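Local coordinates for metallo-beta-lactamase domain-containing protein (Enterococcus faecalis, PDB 2AZ4) that probably acts as a zinc-dependent hydrolase of the metallo-beta-lactamase fold, possibly an RNA-binding exonuclease, and carries two zinc ions in its metal site, at residues H92-L104 against L123-F135. Residues are numbered along the deposited sequence; the frame is centred on the assembly and turned at random.
Sequences HAHLDHSRMINYL and LNRKGDFLIPSPF. With ZN (zinc ion), chain C; ZN (zinc ion), chain D.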
loop_
_atom_site.group_PDB
_atom_site.type_symbol
_atom_site.label_atom_id
_atom_site.label_comp_id
_atom_site.label_asym_id
_atom_site.label_seq_id
_atom_site.Cartn_x
_atom_site.Cartn_y
_atom_site.Cartn_z
ATOM N N HIS A 92 -0.949 -5.194 3.411
ATOM C CA HIS A 92 -1.843 -4.271 2.717
ATOM C C HIS A 92 -1.709 -4.387 1.188
ATOM O O HIS A 92 -0.839 -5.101 0.673
ATOM C CB HIS A 92 -1.658 -2.818 3.206
ATOM C CG HIS A 92 -0.308 -2.228 2.905
ATOM N ND1 HIS A 92 0.870 -2.777 3.367
ATOM C CD2 HIS A 92 0.048 -1.125 2.204
ATOM C CE1 HIS A 92 1.890 -2.026 2.985
ATOM N NE2 HIS A 92 1.420 -1.029 2.261
ATOM N N ALA A 93 -2.560 -3.658 0.466
ATOM C CA ALA A 93 -2.710 -3.792 -0.982
ATOM C C ALA A 93 -1.598 -3.205 -1.877
ATOM O O ALA A 93 -1.460 -3.603 -3.058
ATOM C CB ALA A 93 -4.066 -3.244 -1.409
ATOM N N HIS A 94 -0.822 -2.271 -1.340
ATOM C CA HIS A 94 0.187 -1.581 -2.141
ATOM C C HIS A 94 1.039 -2.535 -2.963
ATOM O O HIS A 94 1.350 -3.638 -2.526
ATOM C CB HIS A 94 1.034 -0.623 -1.277
ATOM C CG HIS A 94 0.307 0.634 -0.910
ATOM N ND1 HIS A 94 0.687 1.443 0.136
ATOM C CD2 HIS A 94 -0.772 1.235 -1.472
ATOM C CE1 HIS A 94 -0.134 2.474 0.226
ATOM N NE2 HIS A 94 -1.029 2.375 -0.738
ATOM N N LEU A 95 1.389 -2.098 -4.166
ATOM C CA LEU A 95 2.072 -2.935 -5.160
ATOM C C LEU A 95 3.355 -3.631 -4.640
ATOM O O LEU A 95 3.615 -4.818 -4.955
ATOM C CB LEU A 95 2.418 -2.058 -6.379
ATOM C CG LEU A 95 2.877 -2.711 -7.684
ATOM C CD1 LEU A 95 1.785 -3.630 -8.275
ATOM C CD2 LEU A 95 3.326 -1.643 -8.698
ATOM N N ASP A 96 4.129 -2.876 -3.852
ATOM C CA ASP A 96 5.427 -3.317 -3.320
ATOM C C ASP A 96 5.277 -4.373 -2.224
ATOM O O ASP A 96 6.276 -4.922 -1.750
ATOM C CB ASP A 96 6.301 -2.120 -2.873
ATOM C CG ASP A 96 5.623 -1.239 -1.813
ATOM O OD1 ASP A 96 4.435 -0.854 -2.009
ATOM O OD2 ASP A 96 6.277 -0.907 -0.784
ATOM N N HIS A 97 4.023 -4.657 -1.855
ATOM C CA HIS A 97 3.656 -5.739 -0.942
ATOM C C HIS A 97 2.827 -6.847 -1.585
ATOM O O HIS A 97 2.760 -7.946 -1.045
ATOM C CB HIS A 97 2.929 -5.162 0.287
ATOM C CG HIS A 97 3.720 -4.085 0.972
ATOM N ND1 HIS A 97 4.477 -4.322 2.102
ATOM C CD2 HIS A 97 3.968 -2.799 0.621
ATOM C CE1 HIS A 97 5.129 -3.222 2.434
ATOM N NE2 HIS A 97 4.823 -2.276 1.564
ATOM N N SER A 98 2.177 -6.572 -2.714
ATOM C CA SER A 98 1.166 -7.520 -3.270
ATOM C C SER A 98 1.444 -8.047 -4.695
ATOM O O SER A 98 0.803 -9.015 -5.163
ATOM C CB SER A 98 -0.223 -6.851 -3.252
ATOM O OG SER A 98 -0.244 -5.683 -4.097
ATOM N N ARG A 99 2.406 -7.415 -5.372
ATOM C CA ARG A 99 2.516 -7.518 -6.829
ATOM C C ARG A 99 2.494 -8.949 -7.374
ATOM O O ARG A 99 1.964 -9.183 -8.455
ATOM C CB ARG A 99 3.758 -6.798 -7.332
ATOM C CG ARG A 99 3.780 -6.596 -8.817
ATOM C CD ARG A 99 4.963 -5.774 -9.288
ATOM N NE ARG A 99 4.876 -5.847 -10.728
ATOM C CZ ARG A 99 5.775 -6.370 -11.540
ATOM N NH1 ARG A 99 6.964 -6.796 -11.111
ATOM N NH2 ARG A 99 5.479 -6.390 -12.817
ATOM N N MET A 100 3.080 -9.901 -6.658
ATOM C CA MET A 100 3.159 -11.251 -7.203
ATOM C C MET A 100 2.204 -12.280 -6.613
ATOM O O MET A 100 2.434 -13.483 -6.794
ATOM C CB MET A 100 4.619 -11.786 -7.220
ATOM C CG MET A 100 5.221 -12.175 -5.868
ATOM S SD MET A 100 6.761 -13.142 -6.001
ATOM C CE MET A 100 7.149 -13.301 -4.251
ATOM N N ILE A 101 1.127 -11.855 -5.937
ATOM C CA ILE A 101 0.271 -12.858 -5.274
ATOM C C ILE A 101 -0.277 -13.917 -6.265
ATOM O O ILE A 101 -0.517 -15.061 -5.877
ATOM C CB ILE A 101 -0.882 -12.265 -4.421
ATOM C CG1 ILE A 101 -1.797 -11.360 -5.277
ATOM C CG2 ILE A 101 -0.316 -11.547 -3.162
ATOM C CD1 ILE A 101 -3.135 -11.143 -4.630
ATOM N N ASN A 102 -0.426 -13.557 -7.545
ATOM C CA ASN A 102 -0.957 -14.533 -8.509
ATOM C C ASN A 102 0.007 -15.681 -8.784
ATOM O O ASN A 102 -0.395 -16.718 -9.326
ATOM C CB ASN A 102 -1.364 -13.895 -9.828
ATOM C CG ASN A 102 -2.671 -13.126 -9.736
ATOM O OD1 ASN A 102 -2.927 -12.211 -10.543
ATOM N ND2 ASN A 102 -3.517 -13.508 -8.813
ATOM N N TYR A 103 1.269 -15.498 -8.399
ATOM C CA TYR A 103 2.252 -16.590 -8.512
ATOM C C TYR A 103 2.263 -17.523 -7.299
ATOM O O TYR A 103 2.930 -18.568 -7.306
ATOM C CB TYR A 103 3.657 -16.026 -8.744
ATOM C CG TYR A 103 3.923 -15.548 -10.156
ATOM C CD1 TYR A 103 2.981 -15.719 -11.189
ATOM C CD2 TYR A 103 5.131 -14.920 -10.463
ATOM C CE1 TYR A 103 3.258 -15.271 -12.502
ATOM C CE2 TYR A 103 5.417 -14.488 -11.748
ATOM C CZ TYR A 103 4.488 -14.656 -12.760
ATOM O OH TYR A 103 4.817 -14.202 -14.030
ATOM N N LEU A 104 1.555 -17.135 -6.250
ATOM C CA LEU A 104 1.433 -17.978 -5.062
ATOM C C LEU A 104 0.597 -19.221 -5.372
ATOM O O LEU A 104 -0.525 -19.116 -5.847
ATOM C CB LEU A 104 0.825 -17.206 -3.885
ATOM C CG LEU A 104 0.703 -17.995 -2.561
ATOM C CD1 LEU A 104 2.057 -18.542 -1.990
ATOM C CD2 LEU A 104 -0.090 -17.245 -1.480
ATOM N N LEU A 123 -8.116 -2.436 -7.519
ATOM C CA LEU A 123 -6.865 -2.018 -8.149
ATOM C C LEU A 123 -6.559 -2.856 -9.394
ATOM O O LEU A 123 -6.068 -2.312 -10.403
ATOM C CB LEU A 123 -5.681 -2.036 -7.170
ATOM C CG LEU A 123 -5.664 -0.979 -6.045
ATOM C CD1 LEU A 123 -4.531 -1.208 -5.044
ATOM C CD2 LEU A 123 -5.609 0.431 -6.602
ATOM N N ASN A 124 -6.885 -4.151 -9.336
ATOM C CA ASN A 124 -6.546 -5.088 -10.415
ATOM C C ASN A 124 -7.690 -5.443 -11.374
ATOM O O ASN A 124 -7.676 -6.512 -12.022
ATOM C CB ASN A 124 -5.941 -6.381 -9.850
ATOM C CG ASN A 124 -5.127 -7.138 -10.892
ATOM O OD1 ASN A 124 -4.355 -6.533 -11.643
ATOM N ND2 ASN A 124 -5.286 -8.460 -10.934
ATOM N N ARG A 125 -8.669 -4.549 -11.486
ATOM C CA ARG A 125 -9.854 -4.825 -12.309
ATOM C C ARG A 125 -9.489 -4.982 -13.792
ATOM O O ARG A 125 -10.146 -5.731 -14.510
ATOM C CB ARG A 125 -10.910 -3.728 -12.122
ATOM C CG ARG A 125 -10.418 -2.370 -12.558
ATOM C CD ARG A 125 -11.406 -1.268 -12.265
ATOM N NE ARG A 125 -10.912 -0.018 -12.836
ATOM C CZ ARG A 125 -11.048 0.346 -14.115
ATOM N NH1 ARG A 125 -11.686 -0.437 -14.985
ATOM N NH2 ARG A 125 -10.548 1.506 -14.522
ATOM N N LYS A 126 -8.445 -4.270 -14.232
ATOM C CA LYS A 126 -7.962 -4.327 -15.625
ATOM C C LYS A 126 -6.741 -5.247 -15.778
ATOM O O LYS A 126 -6.209 -5.423 -16.887
ATOM C CB LYS A 126 -7.591 -2.925 -16.122
ATOM C CG LYS A 126 -8.742 -2.051 -16.590
ATOM C CD LYS A 126 -8.244 -0.601 -16.781
ATOM C CE LYS A 126 -8.957 0.108 -17.939
ATOM N NZ LYS A 126 -8.228 1.334 -18.421
ATOM N N GLY A 127 -6.278 -5.814 -14.660
ATOM C CA GLY A 127 -5.226 -6.812 -14.692
ATOM C C GLY A 127 -3.881 -6.236 -15.026
ATOM O O GLY A 127 -2.993 -6.962 -15.461
ATOM N N ASP A 128 -3.724 -4.930 -14.833
ATOM C CA ASP A 128 -2.438 -4.284 -15.052
ATOM C C ASP A 128 -1.783 -3.800 -13.757
ATOM O O ASP A 128 -0.793 -3.056 -13.794
ATOM C CB ASP A 128 -2.585 -3.113 -16.034
ATOM C CG ASP A 128 -3.622 -2.116 -15.586
ATOM O OD1 ASP A 128 -4.255 -2.359 -14.528
ATOM O OD2 ASP A 128 -3.803 -1.095 -16.291
ATOM N N PHE A 129 -2.349 -4.210 -12.623
ATOM C CA PHE A 129 -1.796 -3.890 -11.311
ATOM C C PHE A 129 -0.930 -5.052 -10.835
ATOM O O PHE A 129 0.280 -4.892 -10.650
ATOM C CB PHE A 129 -2.913 -3.575 -10.306
ATOM C CG PHE A 129 -2.404 -3.098 -8.955
ATOM C CD1 PHE A 129 -1.915 -1.797 -8.788
ATOM C CD2 PHE A 129 -2.434 -3.946 -7.853
ATOM C CE1 PHE A 129 -1.451 -1.356 -7.542
ATOM C CE2 PHE A 129 -1.975 -3.510 -6.594
ATOM C CZ PHE A 129 -1.484 -2.216 -6.439
ATOM N N LEU A 130 -1.548 -6.222 -10.668
ATOM C CA LEU A 130 -0.834 -7.445 -10.303
ATOM C C LEU A 130 -0.345 -8.239 -11.527
ATOM O O LEU A 130 -1.004 -8.249 -12.571
ATOM C CB LEU A 130 -1.753 -8.355 -9.485
ATOM C CG LEU A 130 -2.465 -7.822 -8.243
ATOM C CD1 LEU A 130 -3.532 -8.883 -7.752
ATOM C CD2 LEU A 130 -1.484 -7.435 -7.109
ATOM N N ILE A 131 0.784 -8.930 -11.384
ATOM C CA ILE A 131 1.246 -9.864 -12.404
ATOM C C ILE A 131 0.132 -10.898 -12.647
ATOM O O ILE A 131 -0.327 -11.519 -11.697
ATOM C CB ILE A 131 2.523 -10.587 -11.949
ATOM C CG1 ILE A 131 3.714 -9.628 -11.883
ATOM C CG2 ILE A 131 2.846 -11.747 -12.874
ATOM C CD1 ILE A 131 4.881 -10.175 -11.020
ATOM N N PRO A 132 -0.316 -11.063 -13.906
ATOM C CA PRO A 132 -1.370 -12.044 -14.169
ATOM C C PRO A 132 -0.863 -13.459 -14.009
ATOM O O PRO A 132 0.314 -13.718 -14.271
ATOM C CB PRO A 132 -1.712 -11.824 -15.655
ATOM C CG PRO A 132 -1.036 -10.553 -16.057
ATOM C CD PRO A 132 0.109 -10.362 -15.134
ATOM N N SER A 133 -1.730 -14.373 -13.597
ATOM C CA SER A 133 -1.397 -15.770 -13.699
ATOM C C SER A 133 -1.479 -16.160 -15.181
ATOM O O SER A 133 -2.479 -15.853 -15.827
ATOM C CB SER A 133 -2.399 -16.615 -12.927
ATOM O OG SER A 133 -2.118 -17.987 -13.160
ATOM N N PRO A 134 -0.475 -16.885 -15.714
ATOM C CA PRO A 134 -0.595 -17.282 -17.139
ATOM C C PRO A 134 -1.714 -18.307 -17.377
ATOM O O PRO A 134 -1.997 -18.659 -18.535
ATOM C CB PRO A 134 0.778 -17.902 -17.456
ATOM C CG PRO A 134 1.648 -17.597 -16.276
ATOM C CD PRO A 134 0.762 -17.407 -15.108
ATOM N N PHE A 135 -2.361 -18.758 -16.300
ATOM C CA PHE A 135 -3.425 -19.766 -16.390
ATOM C C PHE A 135 -4.818 -19.222 -16.142
ATOM O O PHE A 135 -5.771 -19.980 -15.980
ATOM C CB PHE A 135 -3.098 -20.935 -15.460
ATOM C CG PHE A 135 -1.651 -21.288 -15.482
ATOM C CD1 PHE A 135 -1.122 -22.004 -16.548
ATOM C CD2 PHE A 135 -0.797 -20.823 -14.492
ATOM C CE1 PHE A 135 0.241 -22.291 -16.605
ATOM C CE2 PHE A 135 0.560 -21.103 -14.543
ATOM C CZ PHE A 135 1.076 -21.840 -15.597
HETATM ZN ZN ZN C . 2.331 1.001 1.711
HETATM ZN ZN ZN D . 5.587 -0.264 1.325
HETATM O O HOH W 1 3.773 0.399 0.008
HETATM O O HOH W 2 0.325 -11.429 -9.134
HETATM O O HOH W 3 2.398 -5.566 -12.214
HETATM O O HOH W 4 -0.216 -18.897 -11.341
HETATM O O HOH W 5 2.327 -13.680 -16.020
HETATM O O HOH W 6 3.505 2.715 1.009
HETATM O O HOH W 7 6.123 1.964 0.847
#
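I131 reaches between R99 and Y103, and its two branches serve different neighbours. With CG2 anti to the backbone N and CG1 beside it (chi1 -69°), the methyl I131 CG2 is directed at the tyrosine, 3.3 Å from Y103 CZ and close to the phenol oxygen, while CG1 and CD1 pass over one face of the R99 guanidinium, I131 CG1 lying 3.8 Å from R99 NH2. That guanidinium is turned toward a salt bridge with D49, whose backbone oxygen also bonds the Y103 hydroxyl; L54 of helix 51-56 touches I131 as well. The backbones are joined beside this cluster: I131 N donates to R99 O over 3.2 Å, and a water adds a second link by donating to both R99 O and I131 O while accepting from N102 N. N102 points its CB at the loop, 3.2 Å from I131 O and also near S133 N.

The segment 92-104 begins with the HxHxDH signature of the metallo-beta-lactamase fold, in which H92 and H94 bind one zinc ion and D96 and H97 the other; H167 adds to the first site, H404 to the second, D189 and a water to both. Loop 123-135 packs along the far side of this metal-binding turn. There F129 is clasped between two leucines: L95 CD1 sits over one ring face, 3.9 Å from the centroid in a CH-pi contact, and L123 CB covers the opposite face. At the ring edge lies A93 O, which also accepts a 2.6 Å hydrogen bond from S98 OG, the donor standing above the carbonyl plane.

L130 splits its methyls, L130 CD2 resting 3.4 Å from S98 O and CD1 against the end of I101. N124 OD1 ties the loop together by accepting from both F129 N, in the plane of its carbonyl, and L130 N, which stands above that plane.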